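Local coordinates for protein ATP-dependent RNA helicase HrpB (Escherichia coli, PDB 6EUD) that hydrolyses ATP to ADP and phosphate as a DExH-box RNA helicase that binds single-stranded RNA, at residues 393-396 / 397-400; 469-472 / 473-477; 768-771 / 772-775; 781-784 / 785-789. All coordinates share one frame; numbering follows the deposited sequence.

Interaction 1: residues 393-396 / 397-400; sequences KRLL and QMLG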
loop_
_atom_site.group_PDB
_atom_site.type_symbol
_atom_site.label_atom_id
_atom_site.label_comp_id
_atom_site.label_asym_id
_atom_site.label_seq_id
_atom_site.Cartn_x
_atom_site.Cartn_y
_atom_site.Cartn_z
ATOM N N LYS A 393 -0.466 -10.629 -1.245
ATOM C CA LYS A 393 -0.987 -11.994 -1.229
ATOM C C LYS A 393 -1.416 -12.433 -2.635
ATOM O O LYS A 393 -1.018 -13.503 -3.104
ATOM C CB LYS A 393 -2.154 -12.102 -0.256
ATOM C CG LYS A 393 -2.746 -13.492 -0.113
ATOM C CD LYS A 393 -3.965 -13.425 0.810
ATOM C CE LYS A 393 -4.590 -14.790 1.090
ATOM N NZ LYS A 393 -3.786 -15.637 2.028
ATOM N N ARG A 394 -2.187 -11.584 -3.317
ATOM C CA ARG A 394 -2.646 -11.914 -4.663
ATOM C C ARG A 394 -1.486 -12.137 -5.610
ATOM O O ARG A 394 -1.500 -13.103 -6.363
ATOM C CB ARG A 394 -3.578 -10.833 -5.215
ATOM C CG ARG A 394 -4.960 -10.899 -4.595
ATOM C CD ARG A 394 -5.965 -10.020 -5.313
ATOM N NE ARG A 394 -5.575 -8.618 -5.248
ATOM C CZ ARG A 394 -5.927 -7.786 -4.275
ATOM N NH1 ARG A 394 -6.696 -8.218 -3.282
ATOM N NH2 ARG A 394 -5.515 -6.525 -4.302
ATOM N N LEU A 395 -0.473 -11.277 -5.563
ATOM C CA LEU A 395 0.700 -11.468 -6.416
ATOM C C LEU A 395 1.424 -12.792 -6.131
ATOM O O LEU A 395 1.822 -13.494 -7.062
ATOM C CB LEU A 395 1.687 -10.304 -6.258
ATOM C CG LEU A 395 3.058 -10.493 -6.939
ATOM C CD1 LEU A 395 2.935 -10.786 -8.451
ATOM C CD2 LEU A 395 3.936 -9.266 -6.726
ATOM N N LEU A 396 1.605 -13.119 -4.851
ATOM C CA LEU A 396 2.289 -14.349 -4.471
ATOM C C LEU A 396 1.500 -15.557 -4.968
ATOM O O LEU A 396 2.090 -16.573 -5.378
ATOM C CB LEU A 396 2.502 -14.411 -2.947
ATOM C CG LEU A 396 3.519 -13.407 -2.378
ATOM C CD1 LEU A 396 3.820 -13.675 -0.919
ATOM C CD2 LEU A 396 4.825 -13.434 -3.161
ATOM N N GLN A 397 0.171 -15.439 -4.956
ATOM C CA GLN A 397 -0.687 -16.468 -5.544
ATOM C C GLN A 397 -0.405 -16.625 -7.037
ATOM O O GLN A 397 -0.183 -17.735 -7.512
ATOM C CB GLN A 397 -2.158 -16.137 -5.302
ATOM C CG GLN A 397 -2.642 -16.576 -3.936
ATOM C CD GLN A 397 -3.848 -15.798 -3.433
ATOM O OE1 GLN A 397 -4.358 -14.899 -4.106
ATOM N NE2 GLN A 397 -4.288 -16.124 -2.221
ATOM N N MET A 398 -0.394 -15.510 -7.765
ATOM C CA MET A 398 -0.080 -15.524 -9.190
ATOM C C MET A 398 1.251 -16.244 -9.460
ATOM O O MET A 398 1.386 -16.969 -10.446
ATOM C CB MET A 398 -0.031 -14.091 -9.756
ATOM C CG MET A 398 0.047 -14.020 -11.299
ATOM S SD MET A 398 0.539 -12.428 -12.003
ATOM C CE MET A 398 2.322 -12.550 -11.962
ATOM N N LEU A 399 2.225 -16.037 -8.577
ATOM C CA LEU A 399 3.568 -16.582 -8.753
ATOM C C LEU A 399 3.683 -18.036 -8.305
ATOM O O LEU A 399 4.728 -18.658 -8.470
ATOM C CB LEU A 399 4.583 -15.714 -7.993
ATOM C CG LEU A 399 4.683 -14.254 -8.487
ATOM C CD1 LEU A 399 5.584 -13.442 -7.578
ATOM C CD2 LEU A 399 5.146 -14.180 -9.973
ATOM N N GLY A 400 2.607 -18.567 -7.727
ATOM C CA GLY A 400 2.593 -19.929 -7.211
ATOM C C GLY A 400 3.372 -20.169 -5.920
ATOM O O GLY A 400 3.745 -21.301 -5.612
#

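Interaction 2: residues 469-472 / 473-477; sequences QQRS and QQLLK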
loop_
_atom_site.group_PDB
_atom_site.type_symbol
_atom_site.label_atom_id
_atom_site.label_comp_id
_atom_site.label_asym_id
_atom_site.label_seq_id
_atom_site.Cartn_x
_atom_site.Cartn_y
_atom_site.Cartn_z
ATOM N N GLN A 469 26.886 -10.207 -14.904
ATOM C CA GLN A 469 27.453 -11.546 -14.833
ATOM C C GLN A 469 27.733 -11.961 -13.398
ATOM O O GLN A 469 27.359 -13.060 -12.996
ATOM C CB GLN A 469 28.709 -11.652 -15.688
ATOM C CG GLN A 469 29.127 -13.068 -15.930
ATOM C CD GLN A 469 29.843 -13.264 -17.240
ATOM O OE1 GLN A 469 29.219 -13.470 -18.250
ATOM N NE2 GLN A 469 31.150 -13.150 -17.235
ATOM N N GLN A 470 28.304 -11.056 -12.613
ATOM C CA GLN A 470 28.607 -11.338 -11.221
ATOM C C GLN A 470 27.340 -11.674 -10.455
ATOM O O GLN A 470 27.285 -12.661 -9.712
ATOM C CB GLN A 470 29.316 -10.153 -10.576
ATOM C CG GLN A 470 29.749 -10.429 -9.158
ATOM C CD GLN A 470 30.456 -9.249 -8.522
ATOM O OE1 GLN A 470 29.894 -8.156 -8.395
ATOM N NE2 GLN A 470 31.710 -9.459 -8.133
ATOM N N ARG A 471 26.310 -10.863 -10.657
ATOM C CA ARG A 471 25.055 -11.071 -9.956
ATOM C C ARG A 471 24.418 -12.394 -10.360
ATOM O O ARG A 471 23.885 -13.111 -9.511
ATOM C CB ARG A 471 24.105 -9.916 -10.223
ATOM C CG ARG A 471 22.764 -10.078 -9.582
ATOM C CD ARG A 471 22.864 -10.229 -8.073
ATOM N NE ARG A 471 21.528 -10.096 -7.488
ATOM C CZ ARG A 471 21.206 -10.457 -6.249
ATOM N NH1 ARG A 471 22.113 -11.018 -5.453
ATOM N NH2 ARG A 471 19.964 -10.286 -5.817
ATOM N N SER A 472 24.489 -12.713 -11.652
ATOM C CA SER A 472 23.964 -13.976 -12.166
ATOM C C SER A 472 24.582 -15.183 -11.470
ATOM O O SER A 472 23.858 -16.095 -11.045
ATOM C CB SER A 472 24.195 -14.094 -13.675
ATOM O OG SER A 472 23.496 -13.079 -14.354
ATOM N N GLN A 473 25.911 -15.183 -11.378
ATOM C CA GLN A 473 26.653 -16.253 -10.717
ATOM C C GLN A 473 26.209 -16.394 -9.254
ATOM O O GLN A 473 26.023 -17.519 -8.770
ATOM C CB GLN A 473 28.162 -15.995 -10.792
ATOM C CG GLN A 473 28.747 -16.037 -12.198
ATOM C CD GLN A 473 30.240 -15.733 -12.218
ATOM O OE1 GLN A 473 30.765 -15.068 -11.318
ATOM N NE2 GLN A 473 30.930 -16.224 -13.241
ATOM N N GLN A 474 26.027 -15.255 -8.573
ATOM C CA GLN A 474 25.553 -15.238 -7.177
ATOM C C GLN A 474 24.141 -15.846 -7.030
ATOM O O GLN A 474 23.873 -16.651 -6.124
ATOM C CB GLN A 474 25.575 -13.809 -6.619
ATOM C CG GLN A 474 25.196 -13.721 -5.138
ATOM C CD GLN A 474 25.041 -12.291 -4.640
ATOM O OE1 GLN A 474 24.783 -11.373 -5.418
ATOM N NE2 GLN A 474 25.206 -12.097 -3.335
ATOM N N LEU A 475 23.249 -15.485 -7.940
ATOM C CA LEU A 475 21.897 -16.021 -7.909
ATOM C C LEU A 475 21.877 -17.528 -8.203
ATOM O O LEU A 475 21.164 -18.283 -7.558
ATOM C CB LEU A 475 21.023 -15.258 -8.899
ATOM C CG LEU A 475 20.601 -13.852 -8.458
ATOM C CD1 LEU A 475 19.767 -13.200 -9.544
ATOM C CD2 LEU A 475 19.821 -13.867 -7.138
ATOM N N LEU A 476 22.696 -17.971 -9.149
ATOM C CA LEU A 476 22.765 -19.392 -9.471
ATOM C C LEU A 476 23.322 -20.187 -8.304
ATOM O O LEU A 476 22.929 -21.345 -8.084
ATOM C CB LEU A 476 23.604 -19.620 -10.728
ATOM C CG LEU A 476 22.879 -19.161 -12.002
ATOM C CD1 LEU A 476 23.798 -19.168 -13.228
ATOM C CD2 LEU A 476 21.607 -20.000 -12.244
ATOM N N LYS A 477 24.219 -19.568 -7.539
ATOM C CA LYS A 477 24.774 -20.242 -6.367
ATOM C C LYS A 477 23.652 -20.477 -5.358
ATOM O O LYS A 477 23.432 -21.595 -4.897
ATOM C CB LYS A 477 25.902 -19.429 -5.759
ATOM C CG LYS A 477 26.727 -20.175 -4.749
ATOM C CD LYS A 477 28.067 -19.494 -4.548
ATOM C CE LYS A 477 28.961 -20.277 -3.603
ATOM N NZ LYS A 477 28.353 -20.343 -2.253
#

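Interaction 3: residues 768-771 / 772-775; sequences TRDL and SDFW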
loop_
_atom_site.group_PDB
_atom_site.type_symbol
_atom_site.label_atom_id
_atom_site.label_comp_id
_atom_site.label_asym_id
_atom_site.label_seq_id
_atom_site.Cartn_x
_atom_site.Cartn_y
_atom_site.Cartn_z
ATOM N N THR A 768 -47.878 7.878 12.398
ATOM C CA THR A 768 -47.240 7.906 13.703
ATOM C C THR A 768 -46.463 6.624 13.991
ATOM O O THR A 768 -46.777 5.539 13.476
ATOM C CB THR A 768 -48.283 8.131 14.821
ATOM O OG1 THR A 768 -47.620 8.280 16.078
ATOM C CG2 THR A 768 -49.253 6.946 14.914
ATOM N N ARG A 769 -45.424 6.751 14.806
ATOM C CA ARG A 769 -44.770 5.563 15.319
ATOM C C ARG A 769 -44.734 5.664 16.827
ATOM O O ARG A 769 -44.010 4.931 17.492
ATOM C CB ARG A 769 -43.367 5.385 14.733
ATOM C CG ARG A 769 -42.388 6.460 15.079
ATOM C CD ARG A 769 -41.027 6.093 14.545
ATOM N NE ARG A 769 -40.051 7.139 14.838
ATOM C CZ ARG A 769 -38.756 7.028 14.583
ATOM N NH1 ARG A 769 -38.290 5.911 14.032
ATOM N NH2 ARG A 769 -37.936 8.020 14.882
ATOM N N ASP A 770 -45.537 6.584 17.353
ATOM C CA ASP A 770 -45.757 6.695 18.785
ATOM C C ASP A 770 -47.257 6.571 19.036
ATOM O O ASP A 770 -47.912 7.550 19.419
ATOM C CB ASP A 770 -45.229 8.023 19.337
ATOM C CG ASP A 770 -43.791 8.307 18.930
ATOM O OD1 ASP A 770 -42.872 7.899 19.667
ATOM O OD2 ASP A 770 -43.573 8.967 17.893
ATOM N N LEU A 771 -47.795 5.375 18.803
ATOM C CA LEU A 771 -49.228 5.128 18.921
ATOM C C LEU A 771 -49.792 5.608 20.253
ATOM O O LEU A 771 -50.881 6.186 20.282
ATOM C CB LEU A 771 -49.538 3.641 18.730
ATOM C CG LEU A 771 -50.976 3.156 18.927
ATOM C CD1 LEU A 771 -51.966 3.787 17.938
ATOM C CD2 LEU A 771 -50.997 1.635 18.830
ATOM N N SER A 772 -49.046 5.390 21.337
ATOM C CA SER A 772 -49.446 5.842 22.673
ATOM C C SER A 772 -49.666 7.357 22.741
ATOM O O SER A 772 -50.643 7.821 23.329
ATOM C CB SER A 772 -48.403 5.421 23.703
ATOM O OG SER A 772 -48.837 5.739 25.008
ATOM N N ASP A 773 -48.768 8.125 22.132
ATOM C CA ASP A 773 -48.947 9.573 22.030
ATOM C C ASP A 773 -50.164 9.942 21.194
ATOM O O ASP A 773 -50.793 10.975 21.412
ATOM C CB ASP A 773 -47.717 10.242 21.417
ATOM C CG ASP A 773 -46.556 10.295 22.367
ATOM O OD1 ASP A 773 -46.777 10.045 23.572
ATOM O OD2 ASP A 773 -45.429 10.595 21.915
ATOM N N PHE A 774 -50.484 9.111 20.211
ATOM C CA PHE A 774 -51.576 9.436 19.313
ATOM C C PHE A 774 -52.931 9.329 20.021
ATOM O O PHE A 774 -53.757 10.242 19.939
ATOM C CB PHE A 774 -51.559 8.538 18.084
ATOM C CG PHE A 774 -52.768 8.693 17.237
ATOM C CD1 PHE A 774 -52.944 9.831 16.458
ATOM C CD2 PHE A 774 -53.763 7.726 17.249
ATOM C CE1 PHE A 774 -54.093 9.991 15.681
ATOM C CE2 PHE A 774 -54.909 7.876 16.482
ATOM C CZ PHE A 774 -55.074 9.012 15.695
ATOM N N TRP A 775 -53.146 8.213 20.711
ATOM C CA TRP A 775 -54.351 8.033 21.509
ATOM C C TRP A 775 -54.588 9.218 22.465
ATOM O O TRP A 775 -55.707 9.718 22.573
ATOM C CB TRP A 775 -54.283 6.736 22.323
ATOM C CG TRP A 775 -54.301 5.413 21.560
ATOM C CD1 TRP A 775 -53.635 4.274 21.914
ATOM C CD2 TRP A 775 -55.016 5.091 20.346
ATOM N NE1 TRP A 775 -53.886 3.271 21.012
ATOM C CE2 TRP A 775 -54.733 3.742 20.042
ATOM C CE3 TRP A 775 -55.859 5.810 19.488
ATOM C CZ2 TRP A 775 -55.273 3.092 18.924
ATOM C CZ3 TRP A 775 -56.395 5.164 18.383
ATOM C CH2 TRP A 775 -56.099 3.820 18.110
#

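Interaction 4: residues 781-784 / 785-789; sequences EVQK and EMKGR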
loop_
_atom_site.group_PDB
_atom_site.type_symbol
_atom_site.label_atom_id
_atom_site.label_comp_id
_atom_site.label_asym_id
_atom_site.label_seq_id
_atom_site.Cartn_x
_atom_site.Cartn_y
_atom_site.Cartn_z
ATOM N N GLU A 781 -59.083 14.723 18.090
ATOM C CA GLU A 781 -59.488 15.541 16.957
ATOM C C GLU A 781 -59.868 14.671 15.759
ATOM O O GLU A 781 -60.677 15.071 14.921
ATOM C CB GLU A 781 -58.378 16.524 16.589
ATOM C CG GLU A 781 -58.010 17.494 17.719
ATOM C CD GLU A 781 -59.229 18.058 18.469
ATOM O OE1 GLU A 781 -60.215 18.459 17.809
ATOM O OE2 GLU A 781 -59.197 18.115 19.721
ATOM N N VAL A 782 -59.290 13.475 15.696
ATOM C CA VAL A 782 -59.650 12.489 14.681
ATOM C C VAL A 782 -60.989 11.816 15.026
ATOM O O VAL A 782 -61.794 11.518 14.142
ATOM C CB VAL A 782 -58.539 11.428 14.532
ATOM C CG1 VAL A 782 -58.914 10.372 13.485
ATOM C CG2 VAL A 782 -57.234 12.105 14.161
ATOM N N GLN A 783 -61.226 11.611 16.319
ATOM C CA GLN A 783 -62.450 10.989 16.810
ATOM C C GLN A 783 -63.689 11.799 16.470
ATOM O O GLN A 783 -64.759 11.241 16.237
ATOM C CB GLN A 783 -62.379 10.798 18.323
ATOM C CG GLN A 783 -63.618 10.151 18.915
ATOM C CD GLN A 783 -63.599 10.124 20.426
ATOM O OE1 GLN A 783 -62.871 10.886 21.064
ATOM N NE2 GLN A 783 -64.374 9.219 21.009
ATOM N N LYS A 784 -63.559 13.116 16.452
ATOM C CA LYS A 784 -64.725 13.941 16.185
ATOM C C LYS A 784 -65.066 13.898 14.691
ATOM O O LYS A 784 -66.242 13.917 14.330
ATOM C CB LYS A 784 -64.511 15.380 16.682
ATOM C CG LYS A 784 -63.691 16.276 15.772
ATOM C CD LYS A 784 -63.744 17.722 16.242
ATOM C CE LYS A 784 -63.041 18.648 15.263
ATOM N NZ LYS A 784 -63.084 20.069 15.699
ATOM N N GLU A 785 -64.057 13.803 13.826
ATOM C CA GLU A 785 -64.328 13.741 12.392
ATOM C C GLU A 785 -64.797 12.346 11.983
ATOM O O GLU A 785 -65.538 12.182 11.006
ATOM C CB GLU A 785 -63.104 14.142 11.568
ATOM C CG GLU A 785 -63.445 14.361 10.090
ATOM C CD GLU A 785 -62.255 14.774 9.244
ATOM O OE1 GLU A 785 -61.794 13.963 8.407
ATOM O OE2 GLU A 785 -61.793 15.921 9.404
ATOM N N MET A 786 -64.370 11.340 12.734
ATOM C CA MET A 786 -64.842 9.981 12.496
ATOM C C MET A 786 -66.256 9.797 13.041
ATOM O O MET A 786 -66.990 8.903 12.611
ATOM C CB MET A 786 -63.883 8.961 13.115
ATOM C CG MET A 786 -62.489 9.001 12.522
ATOM S SD MET A 786 -62.520 9.227 10.737
ATOM C CE MET A 786 -62.992 7.602 10.282
ATOM N N LYS A 787 -66.635 10.650 13.988
ATOM C CA LYS A 787 -68.010 10.683 14.463
ATOM C C LYS A 787 -68.897 11.471 13.497
ATOM O O LYS A 787 -70.122 11.394 13.570
ATOM C CB LYS A 787 -68.081 11.270 15.872
ATOM C CG LYS A 787 -67.728 10.260 16.944
ATOM C CD LYS A 787 -67.903 10.828 18.337
ATOM C CE LYS A 787 -67.712 9.739 19.381
ATOM N NZ LYS A 787 -67.818 10.269 20.765
ATOM N N GLY A 788 -68.268 12.201 12.578
ATOM C CA GLY A 788 -68.990 12.987 11.590
ATOM C C GLY A 788 -69.150 12.349 10.218
ATOM O O GLY A 788 -70.225 12.412 9.623
ATOM N N ARG A 789 -68.087 11.738 9.699
ATOM C CA ARG A 789 -68.152 11.165 8.360
ATOM C C ARG A 789 -68.544 9.691 8.395
ATOM O O ARG A 789 -68.987 9.136 7.389
ATOM C CB ARG A 789 -66.821 11.346 7.636
ATOM C CG ARG A 789 -66.896 11.085 6.144
ATOM C CD ARG A 789 -65.662 11.623 5.464
ATOM N NE ARG A 789 -65.477 13.035 5.774
ATOM C CZ ARG A 789 -64.402 13.734 5.432
ATOM N NH1 ARG A 789 -63.410 13.143 4.781
ATOM N NH2 ARG A 789 -64.314 15.019 5.750
#

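Interaction 1: residues 393-396 / 397-400
Leu-395 and Leu-399, one helical turn apart, make the main apolar contact: CD1 of Leu-395 lies 3.9 Å from CD1 of Leu-399, the two side chains slanting across each other. Leu-395 reaches its partner because its CG stands opposite the backbone N (chi1 171°), which swings the branch along the helix towards the C-terminal turn. The same CD1 also meets the thioether end of Met-398, 4.0 Å from its CE, so one methyl serves two neighbours. Leu-396, the buried one, packs mainly on Leu-364, Met-365 and Leu-368 of helix 361-370; Leu-395 and Leu-399 rest on Arg-422 of helix 421-429.

Backbone bonds hold the turn beneath these side chains. Gln-397 N donates to Lys-393 O at 2.9 Å and Met-398 N to Arg-394 O at 3.0 Å. Leu-399 N reaches Leu-395 O at 3.0 Å and, weakly, Leu-396 O. Helix 386-398 then finishes in a Schellman motif, Gly-400 taking a positive phi (73°) as the chain turns towards strand 402-403.

On the polar flank the amide of Gln-397 lies against the aliphatic part of Lys-393, its NE2 3.6 Å from CE of the lysine. The ammonium group bends away at the last torsion (chi4 74°) and forms a salt bridge with Glu-405. Gln-397 OE1 rests near the backbone of Arg-394, 3.5 Å from its CA.

Interaction 2: residues 469-472 / 473-477
Arg-471 curls along helix 466-479 to meet Gln-474 and Leu-475, two residues of the next turn that grip its guanidinium in different ways. Its chain bends at chi2 (58°), which carries the flat group towards the C-terminal end of the helix. Leu-475 packs over one face, with CD2 3.8 Å from CZ of Arg-471 and above the middle of the group. Gln-474 comes instead at the edge: NH1 of Arg-471 donates to OE1 of Gln-474 at 2.7 Å. That oxygen lies close to the guanidinium plane, yet the donor stands well above the plane of the amide carbonyl, so the short bond is not aimed at a lone pair. The main charge partner lies outside the helix: Glu-447 forms a salt bridge with NE. A leucine in place of Arg-471 would probably leave Glu-447 without its charged mate and OE1 of Gln-474 without this donor, though the amide would still be held through NE2.

The other flank is looser. Gln-469, Gln-470 and Gln-473 are exposed and joined to the next turn chiefly through the backbone, as where Gln-473 N donates to Gln-469 O at 3.0 Å. Gln-473 lays its CG 3.4 Å from Gln-469 O.

The packed side faces helix 433-447: Arg-471 and Ser-472 touch Ala-444, Leu-475 touches Ala-443 and Leu-476 touches Ala-440. Here Ser-472 turns its hydroxyl back to Trp-468 O. Gln-474 NE2 bonds to Arg-88 O, just beyond strand 83-87, tying helix 466-479 to the ATP-binding helicase region.

Interaction 3: residues 768-771 / 772-775
Asp-770 and Asp-773 set two carboxylates side by side at the start of helix 771-776, with OD1 of Asp-770 only 4.3 Å from OD2 of Asp-773. Asp-770 occupies the N-cap position, but its side chain makes no capping bond. Both acids are exposed, and the positive end of the helix dipole may ease their repulsion. An ST turn leads from the end of strand 764-768 into the N-cap: Asp-770 N donates to Thr-768 OG1 at 3.0 Å.

The first helical bonds run from Phe-774 N to Asp-770 O and from Trp-775 N to Leu-771 O, each at 3.1 Å. Apolar packing centres on Leu-771, whose CG, anti to the backbone N (chi1 175°), extends towards the indole one turn on. Trp-775 also packs edge-to-face with Tyr-779, and its NE1 bonds to Glu-740 O. An alanine in place of Trp-775 is likely to open a gap beside Leu-771 and leave Glu-740 O without this donor. CD1 of Leu-771 sits over one indole face, towards its rim, 3.5 Å from both CE2 and CZ2 of Trp-775.

Interaction 4: residues 781-784 / 785-789
Val-782 and Met-786 form an i to i+4 pair, one turn apart on alpha helix 779-789, which packs on sheet strand 764-768 in the C-terminal region of HrpB. The two side chains lie side by side, pointing the same way, with CG1 of Val-782 3.9 Å from CG of Met-786. The same methylene of Met-786 passes 3.1 Å from Val-782 O. Two successive bends in the methionine chain (chi2 -40°, chi3 -76°) then lead its sulfur and terminal methyl away from the valine. On another face, Gln-783 and Lys-787, a second i to i+4 pair, also run alongside each other: CE of Lys-787 comes 3.8 Å from NE2 of Gln-783, and the lysine methylenes pass over the carbonyl of Gln-783.

The backbone beneath these pairs is helical but somewhat uneven. Met-786 N donates to Val-782 O at 2.9 Å, whereas Lys-787 N bonds to Gln-783 O at 3.0 Å and adds a weak bond to Lys-784 O.

Charge pairs on the exposed flank are slack. Lys-784 NZ stands 3.9 Å from Glu-781 OE1, a long salt bridge. Glu-785 OE1 lies over the guanidinium face of Arg-789, 3.8 Å from NH2, with no N-H directed at it.

Outside the helix, both apolar side chains rest on Leu-765 of strand 764-768, and Met-786 is further covered by Pro-760 and Trp-795. The buried Gln-783 amide is positioned by the chain that follows the helix: its NE2 donates to Trp-795 O and to Asp-797 OD1.

How the interactions relate
The four contacts follow one another along the chain and fall into two distant groups. Interactions 1 and 2 lie on helices 386-398 and 466-479, their centres about 25 Å apart and their nearest atoms about 14 Å apart. Interactions 3 and 4 belong to the C-terminal region, on the consecutive helices 771-776 and 779-789, with centres about 17 Å apart. These two meet directly, Phe-774 CZ lying 4.1 Å from Val-782 CG2, and both adjoin the sheet containing strands 751-758 and 764-768. Interactions 2 and 4, on opposite sides of the chain's centre, have centres about 97 Å apart, evidence of an elongated molecule whose C-terminal part stands far from the rest.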